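Local structure of catalytic domain of the nuclear inclusion protein A (nia) (Tobacco etch virus, 1LVM) at residues A[17-22]-A[164-169]; A[50-55]-A[174-179]. The protein cleaves peptide bonds at specific sequences as a chymotrypsin-like viral cysteine protease, probably processing the polyprotein of tobacco etch virus. The protein carries 1 engineered substitution. All coordinates share one frame; numbering follows the deposited sequence.

Contact 1: A[17-22]-A[164-169]; sequences RDYNPI and VSTRDG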
# COMPACT_ATOMS: atom_id res chain seq x y z
N ARG A 17 11.23 16.50 6.06
CA ARG A 17 9.76 16.34 6.11
C ARG A 17 9.48 15.31 7.23
O ARG A 17 10.26 14.37 7.43
CB ARG A 17 9.23 15.77 4.81
CG ARG A 17 7.71 15.66 4.87
CD ARG A 17 7.07 15.25 3.49
NE ARG A 17 7.32 16.20 2.42
CZ ARG A 17 6.61 17.31 2.17
NH1 ARG A 17 5.57 17.62 2.89
NH2 ARG A 17 6.96 18.11 1.17
N ASP A 18 8.36 15.49 7.93
CA ASP A 18 8.04 14.56 9.01
C ASP A 18 7.15 13.48 8.37
O ASP A 18 6.02 13.77 8.01
CB ASP A 18 7.23 15.28 10.10
CG ASP A 18 7.07 14.44 11.32
OD1 ASP A 18 7.32 13.22 11.25
OD2 ASP A 18 6.71 15.02 12.39
N TYR A 19 7.65 12.24 8.27
CA TYR A 19 6.88 11.17 7.64
C TYR A 19 6.19 10.36 8.72
O TYR A 19 5.53 9.37 8.42
CB TYR A 19 7.82 10.26 6.80
CG TYR A 19 8.33 10.93 5.57
CD1 TYR A 19 7.54 11.04 4.43
CD2 TYR A 19 9.63 11.54 5.54
CE1 TYR A 19 8.00 11.70 3.31
CE2 TYR A 19 10.06 12.23 4.39
CZ TYR A 19 9.28 12.30 3.32
OH TYR A 19 9.69 12.98 2.16
N ASN A 20 6.36 10.74 9.98
CA ASN A 20 5.74 9.96 11.05
C ASN A 20 4.22 9.92 10.99
O ASN A 20 3.64 8.92 11.38
CB ASN A 20 6.27 10.45 12.39
CG ASN A 20 7.76 10.14 12.52
OD1 ASN A 20 8.18 8.97 12.72
ND2 ASN A 20 8.58 11.19 12.35
N PRO A 21 3.57 11.01 10.49
CA PRO A 21 2.11 10.94 10.43
C PRO A 21 1.67 9.85 9.46
O PRO A 21 0.62 9.25 9.60
CB PRO A 21 1.72 12.33 9.95
CG PRO A 21 2.80 13.23 10.60
CD PRO A 21 4.05 12.40 10.34
N ILE A 22 2.47 9.62 8.43
CA ILE A 22 2.14 8.52 7.50
C ILE A 22 2.55 7.19 8.11
O ILE A 22 1.75 6.22 8.17
CB ILE A 22 2.86 8.70 6.13
CG1 ILE A 22 2.20 9.81 5.35
CG2 ILE A 22 2.78 7.39 5.34
CD1 ILE A 22 3.00 10.26 4.09
N VAL A 164 5.52 8.11 -1.42
CA VAL A 164 5.17 9.48 -1.02
C VAL A 164 5.98 10.52 -1.82
O VAL A 164 7.19 10.35 -2.01
CB VAL A 164 5.53 9.67 0.53
CG1 VAL A 164 4.97 11.00 1.02
CG2 VAL A 164 4.93 8.52 1.37
N SER A 165 5.28 11.55 -2.28
CA SER A 165 5.88 12.65 -3.04
C SER A 165 6.75 13.49 -2.09
O SER A 165 6.29 13.90 -1.01
CB SER A 165 4.76 13.57 -3.52
OG SER A 165 5.32 14.80 -4.05
N THR A 166 7.99 13.77 -2.47
CA THR A 166 8.81 14.58 -1.56
C THR A 166 8.37 16.02 -1.79
O THR A 166 8.65 16.91 -0.99
CB THR A 166 10.36 14.40 -1.84
OG1 THR A 166 10.62 14.84 -3.19
CG2 THR A 166 10.78 12.93 -1.72
N ARG A 167 7.63 16.27 -2.87
CA ARG A 167 7.18 17.64 -3.13
C ARG A 167 6.10 18.11 -2.19
O ARG A 167 6.19 19.23 -1.71
CB ARG A 167 6.64 17.83 -4.55
CG ARG A 167 6.50 19.32 -4.90
CD ARG A 167 5.95 19.51 -6.31
NE ARG A 167 4.73 18.74 -6.52
CZ ARG A 167 3.52 19.11 -6.10
NH1 ARG A 167 3.32 20.26 -5.45
NH2 ARG A 167 2.49 18.31 -6.31
N ASP A 168 5.08 17.29 -1.90
CA ASP A 168 4.02 17.77 -1.06
C ASP A 168 3.63 16.80 0.03
O ASP A 168 2.69 17.07 0.79
CB ASP A 168 2.81 18.17 -1.94
CG ASP A 168 2.23 16.98 -2.72
OD1 ASP A 168 2.71 15.84 -2.51
OD2 ASP A 168 1.32 17.20 -3.54
N GLY A 169 4.36 15.69 0.15
CA GLY A 169 4.06 14.72 1.23
C GLY A 169 2.78 13.90 1.00
O GLY A 169 2.34 13.19 1.90
O HOH W 1 9.97 16.47 1.31

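Contact 2: A[50-55]-A[174-179]; sequences ITNKHL and IHSASN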
# COMPACT_ATOMS: atom_id res chain seq x y z
N ILE A 50 -6.13 0.59 3.65
CA ILE A 50 -5.95 0.58 2.18
C ILE A 50 -4.79 -0.34 1.96
O ILE A 50 -3.74 -0.16 2.60
CB ILE A 50 -5.56 2.01 1.66
CG1 ILE A 50 -6.72 2.98 1.89
CG2 ILE A 50 -5.26 1.94 0.10
CD1 ILE A 50 -6.31 4.38 2.10
N THR A 51 -4.95 -1.34 1.10
CA THR A 51 -3.87 -2.31 0.90
C THR A 51 -3.96 -2.95 -0.48
O THR A 51 -4.78 -2.51 -1.35
CB THR A 51 -3.84 -3.36 2.04
OG1 THR A 51 -2.67 -4.16 1.92
CG2 THR A 51 -5.12 -4.31 2.00
N ASN A 52 -3.13 -3.95 -0.72
CA ASN A 52 -3.13 -4.59 -2.05
C ASN A 52 -4.31 -5.55 -2.20
O ASN A 52 -4.61 -6.30 -1.29
CB ASN A 52 -1.85 -5.42 -2.22
CG ASN A 52 -0.61 -4.59 -2.05
OD1 ASN A 52 -0.14 -4.35 -0.92
ND2 ASN A 52 -0.05 -4.15 -3.18
N LYS A 53 -4.94 -5.57 -3.38
CA LYS A 53 -6.00 -6.48 -3.63
C LYS A 53 -5.45 -7.93 -3.54
O LYS A 53 -6.18 -8.84 -3.11
CB LYS A 53 -6.54 -6.21 -5.07
CG LYS A 53 -7.91 -6.77 -5.37
CD LYS A 53 -8.33 -6.48 -6.83
CE LYS A 53 -8.92 -5.06 -7.00
NZ LYS A 53 -9.16 -4.80 -8.46
N HIS A 54 -4.18 -8.18 -3.88
CA HIS A 54 -3.72 -9.56 -3.85
C HIS A 54 -3.60 -10.15 -2.46
O HIS A 54 -3.32 -11.31 -2.31
CB HIS A 54 -2.43 -9.78 -4.68
CG HIS A 54 -1.20 -9.26 -4.04
ND1 HIS A 54 -0.72 -8.01 -4.32
CD2 HIS A 54 -0.36 -9.82 -3.11
CE1 HIS A 54 0.36 -7.81 -3.60
NE2 HIS A 54 0.61 -8.89 -2.86
N LEU A 55 -3.80 -9.33 -1.45
CA LEU A 55 -3.84 -9.86 -0.08
C LEU A 55 -4.96 -10.94 -0.04
O LEU A 55 -4.94 -11.88 0.77
CB LEU A 55 -4.26 -8.72 0.87
CG LEU A 55 -4.45 -9.12 2.35
CD1 LEU A 55 -3.18 -9.80 2.90
CD2 LEU A 55 -4.76 -7.88 3.18
N ILE A 174 0.92 2.56 -3.81
CA ILE A 174 1.43 1.58 -2.88
C ILE A 174 2.30 0.57 -3.60
O ILE A 174 2.00 0.18 -4.70
CB ILE A 174 0.27 0.81 -2.12
CG1 ILE A 174 -0.63 0.04 -3.14
CG2 ILE A 174 -0.62 1.85 -1.34
CD1 ILE A 174 -1.75 -0.75 -2.31
N HIS A 175 3.35 0.11 -2.95
CA HIS A 175 4.25 -0.83 -3.65
C HIS A 175 3.50 -2.13 -4.00
O HIS A 175 2.78 -2.67 -3.16
CB HIS A 175 5.44 -1.17 -2.78
CG HIS A 175 6.38 -2.14 -3.46
ND1 HIS A 175 6.96 -1.85 -4.67
CD2 HIS A 175 6.74 -3.40 -3.14
CE1 HIS A 175 7.63 -2.91 -5.08
NE2 HIS A 175 7.51 -3.86 -4.18
N SER A 176 3.71 -2.67 -5.20
CA SER A 176 3.03 -3.92 -5.58
C SER A 176 3.90 -5.02 -6.13
O SER A 176 3.80 -6.21 -5.72
CB SER A 176 1.96 -3.68 -6.69
OG SER A 176 0.79 -3.09 -6.19
N ALA A 177 4.82 -4.66 -7.01
CA ALA A 177 5.49 -5.80 -7.68
C ALA A 177 6.85 -5.48 -8.28
O ALA A 177 7.26 -4.34 -8.30
CB ALA A 177 4.53 -6.28 -8.84
N SER A 178 7.52 -6.52 -8.76
CA SER A 178 8.79 -6.35 -9.41
C SER A 178 8.87 -7.31 -10.61
O SER A 178 8.02 -8.23 -10.72
CB SER A 178 9.92 -6.65 -8.42
OG SER A 178 11.16 -6.38 -9.04
N ASN A 179 9.83 -7.07 -11.52
CA ASN A 179 10.07 -8.02 -12.63
C ASN A 179 10.85 -9.18 -12.01
O ASN A 179 11.30 -9.10 -10.86
CB ASN A 179 10.84 -7.42 -13.80
CG ASN A 179 12.17 -6.77 -13.39
OD1 ASN A 179 12.63 -6.85 -12.25
ND2 ASN A 179 12.81 -6.15 -14.37

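Contact 1: A[17-22]-A[164-169]
The carbonyl oxygen of Thr-166 is gripped twice. Arg-17 NH2 donates to Thr-166 O at 3.0 Å, with an N-H...O angle of 151°, coming from above the carbonyl plane. A water also donates to Thr-166 O, at 2.7 Å, and accepts from Arg-17 NE at 2.9 Å, so two nitrogens of one guanidinium reach the same oxygen, one directly and one through solvent. Arginine suits this task: its chain runs out straight and then bends at chi3 (-61°), which lays the flat end over the backbone turn. One face of the guanidinium rests on that turn, with Arg-17 CZ 3.4 Å from Gly-169 N. Glycine, at positive phi and without a side chain, lets the group settle closely against the main chain. The turn is itself pinned by Gly-169 N bonding to Ser-165 O at 2.9 Å, while Ser-165 OG accepts weakly from the amides of Arg-167 and Asp-168 and is also bonded to Glu-115. Asp-168 turns OD2 to a salt bridge with Arg-109, and its OD1 accepts from Phe-170 N.

In the two-barrel chymotrypsin-like fold, this is where the N-terminal arm lies against the second barrel, at the end of strand 162-165. Beneath the polar layer the contact is apolar. Tyr-19 turns its ring edge to Val-164, CE1 lying 3.9 Å from CG1, and takes Arg-17 CG over one face; the ring also packs on strand 116-123. Ile-22 meets the same valine tip to tip, its CD1 3.7 Å from Val-164 CG1. Upstream of helix 20-23, Asp-18 OD1 caps Asn-20 N.

Contact 2: A[50-55]-A[174-179]
The active-site cleft between the two barrels of a chymotrypsin-like protease is the setting here: His-54, with Asp-89 and Cys-159 close by, fits the His-Asp-Cys triad expected of this family. Asn-52 bridges the segments. Its ND2 donates to His-175 O at 3.2 Å, almost straight at 170° and in the plane of the amide, while the same nitrogen also bonds to Asp-89 OD2. Asparagine suits the buried spot because its amide nitrogen can serve two acceptors, one a backbone carbonyl and one a carboxylate oxygen. Ser-176 OG, 3.3 Å from Asn-52 ND2, bonds to that same Asp-89 oxygen and to Thr-188, so Asn-52 and Ser-176 probably help to position the aspartate as second-shell residues.

Beside these polar bonds, Ile-174 brings CD1 to within 3.6 Å of Thr-51 C, packing on the backbone at the end of strand 48-51; a branched apolar side chain suits this buried place. With chi1 61° and an extended chi2 (178°), CG1 carries CD1 out toward Thr-51, and the isoleucine and Asn-52 side chains pass each other in opposite directions. The 3-10 turn that follows, with Leu-55 N bonded to Asn-52 O at 3.1 Å, presents His-54, whose CE1 stands 4.3 Å from Ser-176 O and whose ring stacks on an aromatic side chain of the bound peptide. His-175 NE2 bonds to a polar side chain of that peptide, and residues 177-179 pair with it as an antiparallel strand. Strand 171-179, carrying a classic beta bulge at Ser-176 and Ala-177, lies between strands 185-189 and 162-165, whereas strand 48-51 sits between 36-45 and 91-94 in the other sheet.

Overall arrangement
The centres of the two contacts lie about 20 Å apart, and their nearest atoms stay about 8 Å from one another. They share the six-stranded barrel: strands 162-165 and 171-179 follow each other in the chain and are neighbours in the sheet. Along the sequence the segments run 17-22, 50-55, 164-169, 174-179, so the contacts interlock. In both, a segment from the N-terminal part meets the second barrel. Contact 1 fastens the arm leading into the first barrel onto the second barrel at the end of strand 162-165, partly buried, whereas contact 2 joins the barrels deep inside, where the cleft binds peptide.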